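Local structure of alpha-11 giardin (Giardia intestinalis, 2II2) at residues N92-I97 with Y140-A145. The protein is a calcium-binding annexin that probably binds phospholipids and may take part in parasite attachment to the intestinal mucosa and in maintaining the cytoskeleton of the ventral disk. Sequence-based numbering, arbitrary orientation.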
loop_
_atom_site.group_PDB
_atom_site.type_symbol
_atom_site.label_atom_id
_atom_site.label_comp_id
_atom_site.label_asym_id
_atom_site.label_seq_id
_atom_site.Cartn_x
_atom_site.Cartn_y
_atom_site.Cartn_z
ATOM N N ASN A 92 -3.036 -10.920 -12.249
ATOM C CA ASN A 92 -3.264 -9.728 -11.435
ATOM C C ASN A 92 -2.885 -9.944 -9.981
ATOM O O ASN A 92 -3.355 -10.881 -9.334
ATOM C CB ASN A 92 -4.703 -9.256 -11.514
ATOM C CG ASN A 92 -5.054 -8.704 -12.877
ATOM O OD1 ASN A 92 -4.207 -8.141 -13.579
ATOM N ND2 ASN A 92 -6.315 -8.845 -13.257
ATOM N N ASP A 93 -2.024 -9.063 -9.479
ATOM C CA ASP A 93 -1.664 -9.062 -8.059
ATOM C C ASP A 93 -2.620 -8.086 -7.383
ATOM O O ASP A 93 -2.400 -6.844 -7.349
ATOM C CB ASP A 93 -0.223 -8.590 -7.879
ATOM C CG ASP A 93 0.207 -8.521 -6.423
ATOM O OD1 ASP A 93 -0.662 -8.694 -5.550
ATOM O OD2 ASP A 93 1.396 -8.281 -6.150
ATOM N N PHE A 94 -3.743 -8.618 -6.900
ATOM C CA PHE A 94 -4.718 -7.766 -6.259
ATOM C C PHE A 94 -4.163 -7.080 -5.019
ATOM O O PHE A 94 -4.617 -5.978 -4.677
ATOM C CB PHE A 94 -5.989 -8.540 -5.898
ATOM C CG PHE A 94 -6.869 -8.814 -7.073
ATOM C CD1 PHE A 94 -7.123 -10.115 -7.456
ATOM C CD2 PHE A 94 -7.447 -7.780 -7.802
ATOM C CE1 PHE A 94 -7.967 -10.400 -8.546
ATOM C CE2 PHE A 94 -8.285 -8.054 -8.902
ATOM C CZ PHE A 94 -8.541 -9.362 -9.264
ATOM N N ARG A 95 -3.232 -7.716 -4.312
ATOM C CA ARG A 95 -2.717 -7.059 -3.107
ATOM C C ARG A 95 -2.121 -5.689 -3.481
ATOM O O ARG A 95 -2.361 -4.693 -2.805
ATOM C CB ARG A 95 -1.667 -7.907 -2.404
ATOM C CG ARG A 95 -2.201 -9.177 -1.798
ATOM C CD ARG A 95 -1.120 -9.849 -0.971
ATOM N NE ARG A 95 -1.641 -10.978 -0.215
ATOM C CZ ARG A 95 -1.872 -12.190 -0.720
ATOM N NH1 ARG A 95 -1.597 -12.462 -1.992
ATOM N NH2 ARG A 95 -2.366 -13.155 0.054
ATOM N N ALA A 96 -1.346 -5.677 -4.567
ATOM C CA ALA A 96 -0.662 -4.461 -5.001
ATOM C C ALA A 96 -1.656 -3.435 -5.566
ATOM O O ALA A 96 -1.559 -2.230 -5.294
ATOM C CB ALA A 96 0.409 -4.773 -6.030
ATOM N N ILE A 97 -2.621 -3.896 -6.376
ATOM C CA ILE A 97 -3.624 -2.961 -6.906
ATOM C C ILE A 97 -4.424 -2.336 -5.762
ATOM O O ILE A 97 -4.655 -1.124 -5.737
ATOM C CB ILE A 97 -4.580 -3.663 -7.919
ATOM C CG1 ILE A 97 -3.783 -4.285 -9.082
ATOM C CG2 ILE A 97 -5.591 -2.655 -8.428
ATOM C CD1 ILE A 97 -4.575 -5.317 -9.889
ATOM N N TYR A 140 -14.323 -6.371 -7.487
ATOM C CA TYR A 140 -15.202 -5.254 -7.229
ATOM C C TYR A 140 -14.487 -4.119 -6.517
ATOM O O TYR A 140 -14.745 -2.955 -6.800
ATOM C CB TYR A 140 -16.467 -5.652 -6.450
ATOM C CG TYR A 140 -17.499 -6.251 -7.349
ATOM C CD1 TYR A 140 -17.647 -7.628 -7.455
ATOM C CD2 TYR A 140 -18.311 -5.439 -8.125
ATOM C CE1 TYR A 140 -18.583 -8.194 -8.319
ATOM C CE2 TYR A 140 -19.262 -5.999 -9.002
ATOM C CZ TYR A 140 -19.382 -7.375 -9.079
ATOM O OH TYR A 140 -20.304 -7.922 -9.944
ATOM N N LEU A 141 -13.583 -4.418 -5.582
ATOM C CA LEU A 141 -12.839 -3.355 -4.891
ATOM C C LEU A 141 -12.066 -2.524 -5.898
ATOM O O LEU A 141 -12.029 -1.297 -5.778
ATOM C CB LEU A 141 -11.890 -3.957 -3.868
ATOM C CG LEU A 141 -12.547 -4.402 -2.561
ATOM C CD1 LEU A 141 -11.676 -5.434 -1.841
ATOM C CD2 LEU A 141 -12.810 -3.175 -1.679
ATOM N N CYS A 142 -11.442 -3.191 -6.875
ATOM C CA CYS A 142 -10.636 -2.457 -7.857
ATOM C C CYS A 142 -11.494 -1.457 -8.629
ATOM O O CYS A 142 -11.175 -0.256 -8.731
ATOM C CB CYS A 142 -9.932 -3.379 -8.836
ATOM S SG CYS A 142 -8.675 -4.424 -8.056
ATOM N N HIS A 143 -12.591 -1.956 -9.191
ATOM C CA HIS A 143 -13.440 -1.123 -10.036
ATOM C C HIS A 143 -14.150 -0.027 -9.239
ATOM O O HIS A 143 -14.193 1.144 -9.638
ATOM C CB HIS A 143 -14.503 -1.972 -10.735
ATOM C CG HIS A 143 -13.977 -2.815 -11.852
ATOM N ND1 HIS A 143 -14.290 -2.561 -13.171
ATOM C CD2 HIS A 143 -13.201 -3.928 -11.850
ATOM C CE1 HIS A 143 -13.734 -3.494 -13.930
ATOM N NE2 HIS A 143 -13.072 -4.338 -13.157
ATOM N N LEU A 144 -14.777 -0.414 -8.132
ATOM C CA LEU A 144 -15.586 0.559 -7.397
ATOM C C LEU A 144 -14.728 1.617 -6.708
ATOM O O LEU A 144 -15.142 2.768 -6.591
ATOM C CB LEU A 144 -16.575 -0.092 -6.418
ATOM C CG LEU A 144 -17.624 -0.999 -7.071
ATOM C CD1 LEU A 144 -18.589 -1.538 -6.012
ATOM C CD2 LEU A 144 -18.374 -0.331 -8.216
ATOM N N ALA A 145 -13.515 1.252 -6.298
ATOM C CA ALA A 145 -12.611 2.229 -5.699
ATOM C C ALA A 145 -12.380 3.425 -6.616
ATOM O O ALA A 145 -12.282 4.563 -6.156
ATOM C CB ALA A 145 -11.257 1.587 -5.354
#
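Cys-142 meets Phe-94 and Ile-97 mainly through its sulfur, which fits between the two. Cys-142 SG lies 3.6 Å from Phe-94 CD2 and 3.7 Å from Phe-94 CE2, two nearly equal distances that place it against the CD2–CE2 edge of the ring. The sulfur is 4.8 Å from the Phe-94 ring centroid and 81° off the ring normal, so it sits close to the ring plane: an edge-on sulfur-aromatic contact rather than one over the face. From the Ile-97 side the touching branch is the methyl CG2, 3.6 Å from Cys-142 SG. That methyl stands anti to the backbone N while CG1 takes the place beside it (chi1 -58°), which turns the shorter branch to the sulfur. No hydrogen bond crosses between 92-97 and 140-145, and the small buried surface, 112 Å², fits a point-like apolar contact between helices whose nearest CA atoms, those of Ile-97 and Cys-142, are 7.1 Å apart.

Phe-94 and Ile-97 are three residues apart on the first turn of helix 94-102, hence the shared direction. Asp-93 is the N-cap of that turn: its OD1 accepts a weak capping bond from Ala-96 N at 3.2 Å, and its carbonyl O receives Ile-97 N at 3.1 Å. Farther out, Ile-132 packs on Phe-94, Ala-87 and Met-88 of helix 76-89 back Ile-97, and Asn-92 ND2 donates to Gln-131 O. On the Cys-142 helix, His-143 NE2 is hydrogen-bonded to Ile-132 O, so the loop at Ile-132 touches Phe-94 and also holds the helix that carries Cys-142. The contact thus joins the capped start of helix 94-102 to the middle of helix 137-147, away from the known calcium site, as interhelical packing within the all-helical annexin fold.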